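Local coordinates for protein alanine racemase 1 (Caldanaerobacter subterraneus subsp. tengcongensis MB4, PDB 4Y2W) that belongs to the alanine racemase family and joins a TIM-barrel N-terminal domain to a mainly beta-stranded C-terminal domain, at residues Ser167-Ala172 and Ile206-Ala211; Val33-Val38 and Val223-Ile228. The protein carries 1 engineered substitution. All blocks are in the same frame, centred on the assembly; numbering follows the deposited sequence.

Contact 1 of 2, residues Ser167-Ala172 and Ile206-Ala211. With PO4 (phosphate ion), chain C.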
loop_
_atom_site.group_PDB
_atom_site.type_symbol
_atom_site.label_atom_id
_atom_site.label_comp_id
_atom_site.label_asym_id
_atom_site.label_seq_id
_atom_site.Cartn_x
_atom_site.Cartn_y
_atom_site.Cartn_z
ATOM N N SER A 167 -9.965 5.149 26.612
ATOM C CA SER A 167 -10.071 6.386 25.848
ATOM C C SER A 167 -8.754 6.600 25.094
ATOM O O SER A 167 -7.878 5.731 25.110
ATOM C CB SER A 167 -10.369 7.563 26.781
ATOM O OG SER A 167 -10.747 8.716 26.050
ATOM N N HIS A 168 -8.620 7.754 24.442
ATOM C CA HIS A 168 -7.469 8.045 23.585
ATOM C C HIS A 168 -7.122 9.534 23.649
ATOM O O HIS A 168 -8.010 10.383 23.532
ATOM C CB HIS A 168 -7.797 7.641 22.142
ATOM C CG HIS A 168 -6.593 7.393 21.285
ATOM N ND1 HIS A 168 -6.051 6.138 21.111
ATOM C CD2 HIS A 168 -5.838 8.234 20.540
ATOM C CE1 HIS A 168 -5.006 6.218 20.305
ATOM N NE2 HIS A 168 -4.856 7.480 19.944
ATOM N N PHE A 169 -5.837 9.843 23.834
ATOM C CA PHE A 169 -5.380 11.234 23.921
ATOM C C PHE A 169 -5.365 11.893 22.544
ATOM O O PHE A 169 -4.892 11.297 21.576
ATOM C CB PHE A 169 -3.976 11.323 24.539
ATOM C CG PHE A 169 -3.934 11.020 26.013
ATOM C CD1 PHE A 169 -4.673 11.779 26.915
ATOM C CD2 PHE A 169 -3.139 9.993 26.503
ATOM C CE1 PHE A 169 -4.630 11.506 28.272
ATOM C CE2 PHE A 169 -3.092 9.718 27.861
ATOM C CZ PHE A 169 -3.838 10.476 28.745
ATOM N N ALA A 170 -5.861 13.128 22.471
ATOM C CA ALA A 170 -5.945 13.869 21.211
ATOM C C ALA A 170 -4.651 14.589 20.838
ATOM O O ALA A 170 -4.361 14.754 19.654
ATOM C CB ALA A 170 -7.091 14.866 21.262
ATOM N N ALA A 171 -3.880 15.024 21.834
ATOM C CA ALA A 171 -2.659 15.795 21.579
ATOM C C ALA A 171 -1.510 15.415 22.514
ATOM O O ALA A 171 -0.801 16.287 23.019
ATOM C CB ALA A 171 -2.955 17.287 21.675
ATOM N N ALA A 172 -1.322 14.115 22.727
ATOM C CA ALA A 172 -0.188 13.616 23.508
ATOM C C ALA A 172 1.111 13.675 22.694
ATOM O O ALA A 172 2.177 13.981 23.237
ATOM C CB ALA A 172 -0.453 12.197 23.989
ATOM N N ILE A 206 -5.543 4.182 28.740
ATOM C CA ILE A 206 -5.690 5.402 27.945
ATOM C C ILE A 206 -4.419 5.813 27.184
ATOM O O ILE A 206 -4.504 6.479 26.153
ATOM C CB ILE A 206 -6.172 6.564 28.848
ATOM C CG1 ILE A 206 -6.618 7.770 28.014
ATOM C CG2 ILE A 206 -5.090 6.962 29.846
ATOM C CD1 ILE A 206 -7.402 8.796 28.806
ATOM N N ALA A 207 -3.251 5.408 27.679
ATOM C CA ALA A 207 -1.978 5.891 27.155
ATOM C C ALA A 207 -1.513 5.162 25.892
ATOM O O ALA A 207 -1.387 3.933 25.880
ATOM C CB ALA A 207 -0.908 5.788 28.234
ATOM N N ASN A 208 -1.269 5.939 24.835
ATOM C CA ASN A 208 -0.495 5.483 23.674
ATOM C C ASN A 208 0.976 5.869 23.888
ATOM O O ASN A 208 1.317 6.422 24.934
ATOM C CB ASN A 208 -1.058 6.074 22.372
ATOM C CG ASN A 208 -1.070 7.599 22.364
ATOM O OD1 ASN A 208 -0.939 8.245 23.408
ATOM N ND2 ASN A 208 -1.240 8.181 21.178
ATOM N N ALA A 209 1.842 5.582 22.917
ATOM C CA ALA A 209 3.294 5.804 23.067
ATOM C C ALA A 209 3.684 7.188 23.616
ATOM O O ALA A 209 4.582 7.297 24.452
ATOM C CB ALA A 209 4.004 5.546 21.744
ATOM N N ALA A 210 3.008 8.233 23.149
ATOM C CA ALA A 210 3.328 9.602 23.555
ATOM C C ALA A 210 3.114 9.824 25.051
ATOM O O ALA A 210 3.951 10.429 25.723
ATOM C CB ALA A 210 2.502 10.594 22.752
ATOM N N ALA A 211 1.991 9.329 25.562
ATOM C CA ALA A 211 1.660 9.455 26.979
ATOM C C ALA A 211 2.434 8.458 27.843
ATOM O O ALA A 211 2.663 8.708 29.025
ATOM C CB ALA A 211 0.165 9.278 27.182
HETATM P P PO4 C . 0.715 4.625 18.940
HETATM O O1 PO4 C . 2.030 4.402 19.652
HETATM O O2 PO4 C . 0.295 6.074 19.061
HETATM O O3 PO4 C . -0.345 3.745 19.562
HETATM O O4 PO4 C . 0.874 4.280 17.476
#
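Ile206 reaches across to Ser167 and Phe169. Ile206 CB lies 4.2 Å from Ser167 O. With CG1 anti to the backbone N (chi1 -168°), the longer branch is laid over the Phe169 ring. CG1 stands over one ring face, offset toward the rim. Ile206 CG1 is 4.1 Å from the centroid of the Phe169 ring and 17° off the normal, a CH-pi contact. The tip, Ile206 CD1, fits between Phe169 CE1 and Ser167 CB, at 3.8 Å from the latter. The short branch, Ile206 CG2, meets Phe169 CZ at 3.9 Å. Ser167 OG turns elsewhere and bonds to Ile132 O and Thr134.

Phe169 also meets the helix: Ala211 CB packs on its CD2 and CE2. Asn208 OD1 sits at the ring edge, 4.2 Å from Phe169 CD2. Further along, the methyls of Ala172 and Ala210 meet, CB to CB at 3.6 Å. Asn208 is the N-cap residue of helix 209-214. Asn208 ND2 makes a weak hydrogen bond of 3.4 Å to phosphate O2, and Ala209 N makes another to O1. A loop after one barrel strand thus packs on the next strand and its helix. This is the C-terminal rim of a TIM barrel, where His168 joins the alanine pocket.

Contact 2 of 2, residues Val33-Val38 and Val223-Ile228. With PO4 (phosphate ion), chain C.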
loop_
_atom_site.group_PDB
_atom_site.type_symbol
_atom_site.label_atom_id
_atom_site.label_comp_id
_atom_site.label_asym_id
_atom_site.label_seq_id
_atom_site.Cartn_x
_atom_site.Cartn_y
_atom_site.Cartn_z
ATOM N N VAL A 33 1.690 -3.322 35.603
ATOM C CA VAL A 33 1.011 -2.657 34.494
ATOM C C VAL A 33 1.117 -3.530 33.248
ATOM O O VAL A 33 2.218 -3.887 32.827
ATOM C CB VAL A 33 1.618 -1.269 34.201
ATOM C CG1 VAL A 33 0.819 -0.555 33.117
ATOM C CG2 VAL A 33 1.675 -0.433 35.473
ATOM N N LYS A 34 -0.034 -3.858 32.662
ATOM C CA LYS A 34 -0.101 -4.762 31.511
ATOM C C LYS A 34 0.199 -4.032 30.206
ATOM O O LYS A 34 -0.009 -2.822 30.097
ATOM C CB LYS A 34 -1.481 -5.416 31.425
ATOM C CG LYS A 34 -1.877 -6.181 32.677
ATOM C CD LYS A 34 -3.193 -6.919 32.503
ATOM C CE LYS A 34 -3.603 -7.601 33.800
ATOM N NZ LYS A 34 -4.731 -8.550 33.601
ATOM N N ILE A 35 0.682 -4.777 29.216
ATOM C CA ILE A 35 1.044 -4.198 27.924
ATOM C C ILE A 35 0.219 -4.797 26.785
ATOM O O ILE A 35 0.153 -6.017 26.626
ATOM C CB ILE A 35 2.551 -4.368 27.644
ATOM C CG1 ILE A 35 3.342 -3.504 28.636
ATOM C CG2 ILE A 35 2.880 -3.985 26.204
ATOM C CD1 ILE A 35 4.846 -3.615 28.528
ATOM N N MET A 36 -0.412 -3.918 26.010
ATOM C CA MET A 36 -1.134 -4.300 24.804
ATOM C C MET A 36 -0.338 -3.837 23.595
ATOM O O MET A 36 -0.283 -2.641 23.308
ATOM C CB MET A 36 -2.518 -3.651 24.778
ATOM C CG MET A 36 -3.219 -3.734 23.430
ATOM S SD MET A 36 -4.822 -2.927 23.423
ATOM C CE MET A 36 -5.824 -4.204 24.173
ATOM N N ALA A 37 0.268 -4.779 22.880
ATOM C CA ALA A 37 1.009 -4.448 21.661
ATOM C C ALA A 37 0.037 -4.095 20.531
ATOM O O ALA A 37 -0.711 -4.949 20.055
ATOM C CB ALA A 37 1.908 -5.605 21.254
ATOM N N VAL A 38 0.033 -2.829 20.125
ATOM C CA VAL A 38 -0.729 -2.411 18.954
ATOM C C VAL A 38 0.061 -2.873 17.736
ATOM O O VAL A 38 1.203 -2.462 17.542
ATOM C CB VAL A 38 -0.932 -0.882 18.910
ATOM C CG1 VAL A 38 -1.663 -0.467 17.639
ATOM C CG2 VAL A 38 -1.692 -0.414 20.145
ATOM N N VAL A 223 -1.383 -0.397 29.045
ATOM C CA VAL A 223 -0.727 0.596 28.204
ATOM C C VAL A 223 -0.685 0.094 26.746
ATOM O O VAL A 223 -0.611 -1.113 26.506
ATOM C CB VAL A 223 0.660 0.921 28.817
ATOM C CG1 VAL A 223 1.792 0.841 27.809
ATOM C CG2 VAL A 223 0.624 2.277 29.509
ATOM N N ARG A 224 -0.753 1.018 25.783
ATOM C CA ARG A 224 -0.946 0.671 24.359
ATOM C C ARG A 224 0.187 1.141 23.422
ATOM O O ARG A 224 -0.011 2.048 22.604
ATOM C CB ARG A 224 -2.276 1.253 23.859
ATOM C CG ARG A 224 -3.525 0.743 24.568
ATOM C CD ARG A 224 -4.782 1.131 23.798
ATOM N NE ARG A 224 -4.826 2.567 23.512
ATOM C CZ ARG A 224 -5.589 3.469 24.134
ATOM N NH1 ARG A 224 -6.432 3.130 25.105
ATOM N NH2 ARG A 224 -5.514 4.742 23.768
ATOM N N PRO A 225 1.372 0.516 23.520
ATOM C CA PRO A 225 2.455 0.875 22.604
ATOM C C PRO A 225 2.226 0.324 21.200
ATOM O O PRO A 225 1.845 -0.840 21.049
ATOM C CB PRO A 225 3.681 0.216 23.238
ATOM C CG PRO A 225 3.134 -0.953 23.978
ATOM C CD PRO A 225 1.793 -0.510 24.491
ATOM N N GLY A 226 2.463 1.157 20.191
ATOM C CA GLY A 226 2.325 0.755 18.793
ATOM C C GLY A 226 3.590 1.040 18.014
ATOM O O GLY A 226 4.526 0.241 18.034
ATOM N N ILE A 227 3.623 2.188 17.337
ATOM C CA ILE A 227 4.776 2.579 16.518
ATOM C C ILE A 227 6.101 2.470 17.274
ATOM O O ILE A 227 7.120 2.088 16.700
ATOM C CB ILE A 227 4.621 4.014 15.959
ATOM C CG1 ILE A 227 5.735 4.340 14.954
ATOM C CG2 ILE A 227 4.621 5.046 17.079
ATOM C CD1 ILE A 227 5.851 3.356 13.809
ATOM N N ILE A 228 6.077 2.787 18.563
ATOM C CA ILE A 228 7.285 2.767 19.383
ATOM C C ILE A 228 7.935 1.379 19.447
ATOM O O ILE A 228 9.152 1.266 19.577
ATOM C CB ILE A 228 6.991 3.311 20.799
ATOM C CG1 ILE A 228 8.283 3.777 21.476
ATOM C CG2 ILE A 228 6.247 2.280 21.641
ATOM C CD1 ILE A 228 8.036 4.748 22.610
HETATM P P PO4 C . 0.715 4.625 18.940
HETATM O O1 PO4 C . 2.030 4.402 19.652
HETATM O O2 PO4 C . 0.295 6.074 19.061
HETATM O O3 PO4 C . -0.345 3.745 19.562
HETATM O O4 PO4 C . 0.874 4.280 17.476
#
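Val223 pairs with Ile35 in a parallel bridge that closes a TIM barrel, joining its first strand, 34-38, to its last, 222-224. The backbone is the tight part. Val223 is held at both of its polar atoms. Val223 N donates to Lys34 O at 3.0 Å, and Val223 O accepts from Met36 N at 2.9 Å in a nearly straight bond (169°). The same register carries on to Val38 N, which donates to Pro225 O at 2.8 Å. Between these bonds, Met36 O receives no N-H from Pro225, whose ring nitrogen carries no hydrogen. Arg224 CA makes a CA-H...O contact of 3.5 Å with Met36 O, and Pro225 CD lies beside it.

The side chains of Ile35 and Pro225 cross at about a right angle, with Ile35 CG2, anti to the backbone N, 3.8 Å from Pro225 CG. Phe22 and Ile25 of helix 15-28 also pack on Ile35. The side chains of Met36 and Arg224 lie side by side and point the same way, with Met36 SD 4.1 Å from Arg224 CG. The guanidinium leads away from strand 34-38 and finds its partner at Ser167 O. The loose side lies at Lys34. This residue is exposed, and its extended chain carries NZ away from the partner segment. At the other end, segment 223-228 turns toward the phosphate. There Ile227 N points almost straight at phosphate O4, a long, weak bond of 3.5 Å (179°).

The centres of contacts 1 and 2 are about 11 Å apart in one parallel eight-stranded barrel. Along the chain the order is 33-38, 167-172, 206-211, 223-228, so contact 1 falls between the two segments of contact 2. Strands 203-208 and 222-224 are neighbours in the sheet. Ala207 O and Arg224 N join them by a probable hydrogen bond of 3.0 Å. The Arg224 side chain also ties the two contacts together. Both contacts supply weak backbone N-H bonds to the same phosphate ion, from Ala209, Gly226 and Ile227. The ion probably comes from the crystallisation liquor; its place is consistent with the cofactor-phosphate site of pyridoxal phosphate-dependent relatives.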